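Local coordinates for protein RNA-dependent RNA Polymerase (Bombyx mori cytoplasmic polyhedrosis virus, PDB 6TZ0) that synthesises viral RNA from an RNA template, making plus strands in conservative transcription and complementary minus strands in genome replication, at residues V271-Q274 and V278-H281; R282-S287 and V727-F732; L173-G178 and T205-C210. One frame throughout, in Å; residues are numbered along the deposited sequence.

Contact 1 of 3, residues V271-Q274 and V278-H281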
loop_
_atom_site.group_PDB
_atom_site.type_symbol
_atom_site.label_atom_id
_atom_site.label_comp_id
_atom_site.label_asym_id
_atom_site.label_seq_id
_atom_site.Cartn_x
_atom_site.Cartn_y
_atom_site.Cartn_z
ATOM N N VAL A 271 -28.450 -9.072 23.814
ATOM C CA VAL A 271 -28.749 -7.673 23.536
ATOM C C VAL A 271 -27.609 -6.820 24.066
ATOM O O VAL A 271 -27.251 -6.919 25.243
ATOM C CB VAL A 271 -30.088 -7.236 24.157
ATOM C CG1 VAL A 271 -30.284 -5.744 24.022
ATOM C CG2 VAL A 271 -31.238 -7.968 23.509
ATOM N N TRP A 272 -27.055 -5.977 23.205
ATOM C CA TRP A 272 -25.918 -5.139 23.546
ATOM C C TRP A 272 -26.339 -3.701 23.804
ATOM O O TRP A 272 -27.175 -3.143 23.091
ATOM C CB TRP A 272 -24.883 -5.176 22.429
ATOM C CG TRP A 272 -24.151 -6.462 22.354
ATOM C CD1 TRP A 272 -24.525 -7.575 21.671
ATOM C CD2 TRP A 272 -22.890 -6.763 22.955
ATOM N NE1 TRP A 272 -23.592 -8.556 21.827
ATOM C CE2 TRP A 272 -22.573 -8.083 22.606
ATOM C CE3 TRP A 272 -22.000 -6.042 23.757
ATOM C CZ2 TRP A 272 -21.408 -8.704 23.033
ATOM C CZ3 TRP A 272 -20.843 -6.664 24.182
ATOM C CH2 TRP A 272 -20.556 -7.977 23.817
ATOM N N SER A 273 -25.728 -3.105 24.817
ATOM C CA SER A 273 -25.907 -1.705 25.155
ATOM C C SER A 273 -25.117 -0.812 24.207
ATOM O O SER A 273 -24.366 -1.272 23.345
ATOM C CB SER A 273 -25.462 -1.449 26.588
ATOM O OG SER A 273 -25.455 -0.067 26.871
ATOM N N GLN A 274 -25.296 0.497 24.377
ATOM C CA GLN A 274 -24.452 1.463 23.692
ATOM C C GLN A 274 -23.032 1.397 24.221
ATOM O O GLN A 274 -22.076 1.615 23.474
ATOM C CB GLN A 274 -24.995 2.870 23.908
ATOM C CG GLN A 274 -26.446 3.024 23.590
ATOM C CD GLN A 274 -26.965 4.386 23.945
ATOM O OE1 GLN A 274 -26.227 5.236 24.430
ATOM N NE2 GLN A 274 -28.253 4.599 23.725
ATOM N N VAL A 278 -23.367 -6.409 27.583
ATOM C CA VAL A 278 -24.505 -7.295 27.361
ATOM C C VAL A 278 -25.515 -7.035 28.474
ATOM O O VAL A 278 -25.257 -7.330 29.642
ATOM C CB VAL A 278 -24.083 -8.765 27.328
ATOM C CG1 VAL A 278 -25.293 -9.653 27.184
ATOM C CG2 VAL A 278 -23.143 -9.005 26.188
ATOM N N ILE A 279 -26.670 -6.485 28.110
ATOM C CA ILE A 279 -27.653 -6.042 29.088
ATOM C C ILE A 279 -28.870 -6.950 29.172
ATOM O O ILE A 279 -29.591 -6.893 30.179
ATOM C CB ILE A 279 -28.084 -4.592 28.807
ATOM C CG1 ILE A 279 -28.561 -4.466 27.360
ATOM C CG2 ILE A 279 -26.946 -3.655 29.109
ATOM C CD1 ILE A 279 -29.176 -3.142 27.021
ATOM N N GLY A 280 -29.124 -7.777 28.172
ATOM C CA GLY A 280 -30.212 -8.720 28.264
ATOM C C GLY A 280 -30.202 -9.652 27.081
ATOM O O GLY A 280 -29.257 -9.677 26.294
ATOM N N HIS A 281 -31.275 -10.418 26.965
ATOM C CA HIS A 281 -31.503 -11.251 25.800
ATOM C C HIS A 281 -32.974 -11.179 25.432
ATOM O O HIS A 281 -33.842 -11.064 26.298
ATOM C CB HIS A 281 -31.090 -12.710 26.037
ATOM C CG HIS A 281 -31.932 -13.424 27.043
ATOM N ND1 HIS A 281 -31.693 -13.354 28.395
ATOM C CD2 HIS A 281 -33.025 -14.206 26.894
ATOM C CE1 HIS A 281 -32.594 -14.073 29.038
ATOM N NE2 HIS A 281 -33.419 -14.594 28.150
#
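Val278 sits against Trp272 where strands 266-272 and 278-285 form the closed end of an antiparallel beta hairpin, interrupted just beyond this pair by a classic beta bulge. Val278 lays CG2 over the six-membered ring of the indole, 3.5 Å from its centroid and 9° off the ring normal, a CH-pi contact. The indole reaches this place because Trp272 CG lies beside its own backbone N (chi1 -72°) and the ring is turned broadside to the valine. Leu533 and Phe1150 also pack on Trp272.

At the bulge, Val271 faces two residues, Ile279 and Gly280. Its N gives a bent bond to Gly280 O at 2.7 Å, from a position tilted out of the carbonyl plane. Ile279 N returns a straighter bond to Val271 O at 3.0 Å. Across the same step, the Val271 side chain forks: CG2 comes 4.0 Å from His281 CA, while CG1 meets Ile279 CG1, also at 4.0 Å.

Ile279 places CG1 between its backbone N and carbonyl carbon (chi1 54°), which folds that branch over the neighbouring strand and brings CD1 near the backbone of Ser273. Its other branch, CG2, rests 3.7 Å from Ser273 CB.

Contact 2 of 3, residues R282-S287 and V727-F732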
loop_
_atom_site.group_PDB
_atom_site.type_symbol
_atom_site.label_atom_id
_atom_site.label_comp_id
_atom_site.label_asym_id
_atom_site.label_seq_id
_atom_site.Cartn_x
_atom_site.Cartn_y
_atom_site.Cartn_z
ATOM N N ARG A 282 -33.246 -11.241 24.138
ATOM C CA ARG A 282 -34.602 -11.197 23.624
ATOM C C ARG A 282 -34.815 -12.406 22.735
ATOM O O ARG A 282 -33.875 -13.124 22.406
ATOM C CB ARG A 282 -34.868 -9.890 22.859
ATOM C CG ARG A 282 -34.022 -9.687 21.615
ATOM C CD ARG A 282 -34.163 -8.264 21.090
ATOM N NE ARG A 282 -33.197 -7.964 20.034
ATOM C CZ ARG A 282 -33.468 -7.985 18.736
ATOM N NH1 ARG A 282 -34.696 -8.246 18.321
ATOM N NH2 ARG A 282 -32.521 -7.707 17.851
ATOM N N THR A 283 -36.063 -12.639 22.367
ATOM C CA THR A 283 -36.422 -13.701 21.440
ATOM C C THR A 283 -37.049 -13.044 20.222
ATOM O O THR A 283 -38.173 -12.541 20.292
ATOM C CB THR A 283 -37.377 -14.704 22.080
ATOM O OG1 THR A 283 -36.762 -15.277 23.238
ATOM C CG2 THR A 283 -37.712 -15.815 21.099
ATOM N N LYS A 284 -36.328 -13.052 19.111
ATOM C CA LYS A 284 -36.728 -12.325 17.921
ATOM C C LYS A 284 -37.023 -13.296 16.789
ATOM O O LYS A 284 -36.732 -14.490 16.870
ATOM C CB LYS A 284 -35.638 -11.340 17.500
ATOM C CG LYS A 284 -34.377 -12.000 16.994
ATOM C CD LYS A 284 -33.291 -10.986 16.721
ATOM C CE LYS A 284 -33.637 -10.076 15.563
ATOM N NZ LYS A 284 -33.701 -10.785 14.269
ATOM N N THR A 285 -37.608 -12.770 15.721
ATOM C CA THR A 285 -37.799 -13.531 14.496
ATOM C C THR A 285 -36.592 -13.333 13.592
ATOM O O THR A 285 -35.946 -12.283 13.627
ATOM C CB THR A 285 -39.091 -13.133 13.777
ATOM O OG1 THR A 285 -39.239 -13.926 12.592
ATOM C CG2 THR A 285 -39.112 -11.663 13.410
ATOM N N THR A 286 -36.258 -14.366 12.822
ATOM C CA THR A 286 -35.138 -14.307 11.896
ATOM C C THR A 286 -35.585 -14.476 10.455
ATOM O O THR A 286 -34.761 -14.748 9.582
ATOM C CB THR A 286 -34.081 -15.353 12.247
ATOM O OG1 THR A 286 -34.660 -16.662 12.223
ATOM C CG2 THR A 286 -33.491 -15.082 13.610
ATOM N N SER A 287 -36.880 -14.334 10.200
ATOM C CA SER A 287 -37.377 -14.318 8.837
ATOM C C SER A 287 -36.934 -13.040 8.138
ATOM O O SER A 287 -36.687 -12.021 8.783
ATOM C CB SER A 287 -38.896 -14.433 8.830
ATOM O OG SER A 287 -39.484 -13.313 9.458
ATOM N N VAL A 727 -20.852 -10.229 11.957
ATOM C CA VAL A 727 -21.686 -10.156 13.149
ATOM C C VAL A 727 -23.097 -10.559 12.754
ATOM O O VAL A 727 -23.651 -10.026 11.788
ATOM C CB VAL A 727 -21.666 -8.753 13.779
ATOM C CG1 VAL A 727 -22.639 -8.672 14.937
ATOM C CG2 VAL A 727 -20.265 -8.402 14.246
ATOM N N VAL A 728 -23.660 -11.529 13.472
ATOM C CA VAL A 728 -25.013 -12.025 13.233
ATOM C C VAL A 728 -25.735 -12.003 14.574
ATOM O O VAL A 728 -25.502 -12.875 15.412
ATOM C CB VAL A 728 -25.028 -13.439 12.637
ATOM C CG1 VAL A 728 -26.437 -13.891 12.409
ATOM C CG2 VAL A 728 -24.257 -13.502 11.339
ATOM N N ASN A 729 -26.615 -11.017 14.773
ATOM C CA ASN A 729 -27.517 -10.901 15.930
ATOM C C ASN A 729 -26.770 -10.820 17.261
ATOM O O ASN A 729 -27.029 -11.577 18.193
ATOM C CB ASN A 729 -28.541 -12.038 15.954
ATOM C CG ASN A 729 -29.636 -11.844 14.958
ATOM O OD1 ASN A 729 -30.151 -10.745 14.805
ATOM N ND2 ASN A 729 -30.019 -12.916 14.281
ATOM N N GLY A 730 -25.854 -9.862 17.350
ATOM C CA GLY A 730 -25.106 -9.678 18.578
ATOM C C GLY A 730 -24.050 -10.727 18.827
ATOM O O GLY A 730 -23.615 -10.899 19.964
ATOM N N THR A 731 -23.604 -11.411 17.779
ATOM C CA THR A 731 -22.736 -12.574 17.887
ATOM C C THR A 731 -21.676 -12.528 16.796
ATOM O O THR A 731 -22.002 -12.349 15.621
ATOM C CB THR A 731 -23.570 -13.858 17.790
ATOM O OG1 THR A 731 -24.308 -14.061 19.002
ATOM C CG2 THR A 731 -22.732 -15.061 17.454
ATOM N N PHE A 732 -20.417 -12.693 17.191
ATOM C CA PHE A 732 -19.281 -12.657 16.278
ATOM C C PHE A 732 -19.001 -14.047 15.722
ATOM O O PHE A 732 -18.630 -14.953 16.473
ATOM C CB PHE A 732 -18.061 -12.104 17.012
ATOM C CG PHE A 732 -16.791 -12.172 16.229
ATOM C CD1 PHE A 732 -16.627 -11.415 15.084
ATOM C CD2 PHE A 732 -15.734 -12.950 16.672
ATOM C CE1 PHE A 732 -15.455 -11.465 14.373
ATOM C CE2 PHE A 732 -14.558 -13.002 15.964
ATOM C CZ PHE A 732 -14.421 -12.257 14.816
#
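Thr286 and Asn729 mark the closest approach of the two backbones, yet their CA atoms are 9.3 Å apart, and no hydrogen bond joins the segments; side chains must span the gap. Asn729 meets both partners across it. Its OD1 comes up against the end of the Lys284 side chain, 3.6 Å from both CE and NZ, a contact without a hydrogen bond, with the two side chains arriving from opposite directions. The amide ND2 turns instead to Thr286, 4.1 Å from the methyl CG2.

Asn729 heads a tight turn between strands 725-727 and 732-733. Asn729 and Gly730 both have left-handed backbone angles, as in a type I' turn, and a 2.8 Å bond from Val728 N to Thr731 O pairs the two flanking residues. The turn meets the far part of strand 278-285 and the residue after it; the partner strand of that hairpin also touches Asn729 through Val269.

Thr286 OG1 is hydrogen-bonded to Leu261 O. Lys284 doubles back at its last two torsions (chi3 -67°, chi4 -66°), leaving CD 3.7 Å from Asn729 OD1 and carrying NZ round to Thr285 O, the carbonyl of the very next residue, in a 2.8 Å hydrogen bond.

Contact 3 of 3, residues L173-G178 and T205-C210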
loop_
_atom_site.group_PDB
_atom_site.type_symbol
_atom_site.label_atom_id
_atom_site.label_comp_id
_atom_site.label_asym_id
_atom_site.label_seq_id
_atom_site.Cartn_x
_atom_site.Cartn_y
_atom_site.Cartn_z
ATOM N N LEU A 173 -3.523 -42.738 -0.194
ATOM C CA LEU A 173 -3.959 -42.830 -1.578
ATOM C C LEU A 173 -3.437 -41.695 -2.444
ATOM O O LEU A 173 -3.425 -41.836 -3.669
ATOM C CB LEU A 173 -5.479 -42.864 -1.658
ATOM C CG LEU A 173 -6.214 -44.123 -1.229
ATOM C CD1 LEU A 173 -7.705 -43.865 -1.251
ATOM C CD2 LEU A 173 -5.852 -45.264 -2.152
ATOM N N LEU A 174 -3.016 -40.579 -1.857
ATOM C CA LEU A 174 -2.493 -39.491 -2.672
ATOM C C LEU A 174 -0.975 -39.436 -2.733
ATOM O O LEU A 174 -0.433 -38.943 -3.725
ATOM C CB LEU A 174 -3.019 -38.141 -2.168
ATOM C CG LEU A 174 -4.506 -37.835 -2.365
ATOM C CD1 LEU A 174 -4.892 -36.567 -1.638
ATOM C CD2 LEU A 174 -4.843 -37.723 -3.838
ATOM N N PHE A 175 -0.259 -39.927 -1.720
ATOM C CA PHE A 175 1.165 -39.650 -1.641
ATOM C C PHE A 175 2.052 -40.878 -1.485
ATOM O O PHE A 175 3.271 -40.721 -1.386
ATOM C CB PHE A 175 1.452 -38.689 -0.477
ATOM C CG PHE A 175 0.634 -37.440 -0.520
ATOM C CD1 PHE A 175 0.900 -36.452 -1.447
ATOM C CD2 PHE A 175 -0.396 -37.246 0.386
ATOM C CE1 PHE A 175 0.138 -35.302 -1.489
ATOM C CE2 PHE A 175 -1.158 -36.098 0.352
ATOM C CZ PHE A 175 -0.889 -35.126 -0.587
ATOM N N HIS A 176 1.496 -42.088 -1.449
ATOM C CA HIS A 176 2.322 -43.290 -1.328
ATOM C C HIS A 176 2.576 -43.827 -2.728
ATOM O O HIS A 176 1.772 -44.569 -3.292
ATOM C CB HIS A 176 1.661 -44.328 -0.435
ATOM C CG HIS A 176 2.509 -45.533 -0.184
ATOM N ND1 HIS A 176 3.660 -45.489 0.572
ATOM C CD2 HIS A 176 2.365 -46.822 -0.569
ATOM C CE1 HIS A 176 4.194 -46.695 0.633
ATOM N NE2 HIS A 176 3.427 -47.523 -0.051
ATOM N N LYS A 177 3.708 -43.430 -3.303
ATOM C CA LYS A 177 4.131 -43.859 -4.634
ATOM C C LYS A 177 5.548 -44.402 -4.473
ATOM O O LYS A 177 6.523 -43.671 -4.653
ATOM C CB LYS A 177 4.078 -42.712 -5.646
ATOM C CG LYS A 177 2.763 -42.531 -6.401
ATOM C CD LYS A 177 1.650 -41.981 -5.527
ATOM C CE LYS A 177 0.323 -41.981 -6.248
ATOM N NZ LYS A 177 0.370 -41.135 -7.464
ATOM N N GLY A 178 5.663 -45.680 -4.131
ATOM C CA GLY A 178 6.963 -46.299 -3.977
ATOM C C GLY A 178 7.422 -46.353 -2.533
ATOM O O GLY A 178 6.626 -46.361 -1.592
ATOM N N THR A 205 0.438 -29.307 -3.615
ATOM C CA THR A 205 -0.369 -28.399 -2.804
ATOM C C THR A 205 -1.301 -29.169 -1.877
ATOM O O THR A 205 -1.825 -28.618 -0.900
ATOM C CB THR A 205 -1.172 -27.456 -3.694
ATOM O OG1 THR A 205 -2.041 -28.221 -4.534
ATOM C CG2 THR A 205 -0.247 -26.626 -4.556
ATOM N N PHE A 206 -1.515 -30.451 -2.156
ATOM C CA PHE A 206 -2.449 -31.213 -1.344
ATOM C C PHE A 206 -1.859 -31.660 -0.027
ATOM O O PHE A 206 -2.616 -32.048 0.863
ATOM C CB PHE A 206 -2.976 -32.398 -2.122
ATOM C CG PHE A 206 -3.965 -32.003 -3.125
ATOM C CD1 PHE A 206 -5.265 -31.733 -2.740
ATOM C CD2 PHE A 206 -3.600 -31.828 -4.438
ATOM C CE1 PHE A 206 -6.185 -31.329 -3.653
ATOM C CE2 PHE A 206 -4.520 -31.427 -5.356
ATOM C CZ PHE A 206 -5.810 -31.177 -4.957
ATOM N N VAL A 207 -0.541 -31.579 0.134
ATOM C CA VAL A 207 0.043 -31.719 1.461
ATOM C C VAL A 207 -0.444 -30.591 2.359
ATOM O O VAL A 207 -0.879 -30.821 3.495
ATOM C CB VAL A 207 1.576 -31.748 1.357
ATOM C CG1 VAL A 207 2.209 -31.885 2.730
ATOM C CG2 VAL A 207 2.009 -32.870 0.451
ATOM N N TYR A 208 -0.452 -29.366 1.830
ATOM C CA TYR A 208 -0.940 -28.222 2.585
ATOM C C TYR A 208 -2.450 -28.275 2.758
ATOM O O TYR A 208 -2.973 -27.839 3.790
ATOM C CB TYR A 208 -0.537 -26.927 1.888
ATOM C CG TYR A 208 0.947 -26.771 1.654
ATOM C CD1 TYR A 208 1.821 -26.637 2.720
ATOM C CD2 TYR A 208 1.459 -26.674 0.369
ATOM C CE1 TYR A 208 3.172 -26.480 2.515
ATOM C CE2 TYR A 208 2.811 -26.503 0.154
ATOM C CZ TYR A 208 3.662 -26.405 1.232
ATOM O OH TYR A 208 5.009 -26.232 1.041
ATOM N N THR A 209 -3.158 -28.811 1.762
ATOM C CA THR A 209 -4.603 -28.996 1.876
ATOM C C THR A 209 -4.954 -29.992 2.979
ATOM O O THR A 209 -5.869 -29.746 3.776
ATOM C CB THR A 209 -5.168 -29.461 0.535
ATOM O OG1 THR A 209 -4.802 -28.525 -0.483
ATOM C CG2 THR A 209 -6.676 -29.558 0.589
ATOM N N CYS A 210 -4.230 -31.116 3.046
ATOM C CA CYS A 210 -4.410 -32.075 4.129
ATOM C C CYS A 210 -4.027 -31.488 5.480
ATOM O O CYS A 210 -4.671 -31.805 6.487
ATOM C CB CYS A 210 -3.594 -33.340 3.861
ATOM S SG CYS A 210 -4.185 -34.376 2.516
#
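Phe206 O accepts the backbone N-H of Cys210 at 2.9 Å, and this backbone bond near the start of helix 206-218 holds together the two residues that, with Val207, receive the ring of Phe175.

Phe175 is the last residue of helix 166-175; His176 is the first to leave helical angles. The phenyl goes in end-on. Its CZ abuts the helix backbone near the plane of the ring, 3.6 Å from Phe206 C, and also approaches Phe206 CB. To one side of that tip, CE1 meets the Val207 methyl CG2 at 3.6 Å, an approach oblique to the ring. To the other side, CE2 lies 4.1 Å from Cys210 SG. The sulfur stands 88° off the normal of the Phe175 ring, a sulfur-aromatic contact at the ring edge.

Phe175 holds CG beside its backbone N (chi1 -53°), and Cys210 carries SG in the same way (chi1 -70°), which directs the sulfur at the phenylalanine. Phe206 behaves otherwise: its CB starts toward Phe175, but its own ring swings away to meet Tyr242 and helix 224-237. Leu174 CB covers part of one face of the Phe175 ring, 3.7 Å above its plane, and Leu203 also touches that side chain.

Val207 packs in addition on Leu145, Trp146 and Leu149 of helix 145-160. Its side chain is about 9 Å from that of Arg147 and about 10 Å from that of Tyr184, both of which bind ATP in another structure of this polymerase. The end of one helix, wedged by its aromatic ring against the N-terminal part of another, is buried apolar helix packing in the N-terminal region, near those ATP-binding residues but not touching them.

In the fold
Contacts 1 and 2 are neighbours, their centres 12 Å apart, and both draw on strand 278-285: contact 1 uses the end at the turn, contact 2 the part that follows. They also touch directly. Trp272 NE1 is 3.0 Å from Gly730 O, a probable hydrogen bond, so the hairpin meets the 727-732 turn from both strands, and Val271 CG2 packs on Arg282 CG at 3.8 Å. Contact 3 is separate, its centre 49 Å from that of contact 1 and 42 Å from that of contact 2, with nearest atoms about 32 Å and 22 Å away. Only contact 3 lies near ATP-binding residues, with no ATP bound to this chain; the other two lie away from the known nucleotide and magnesium sites.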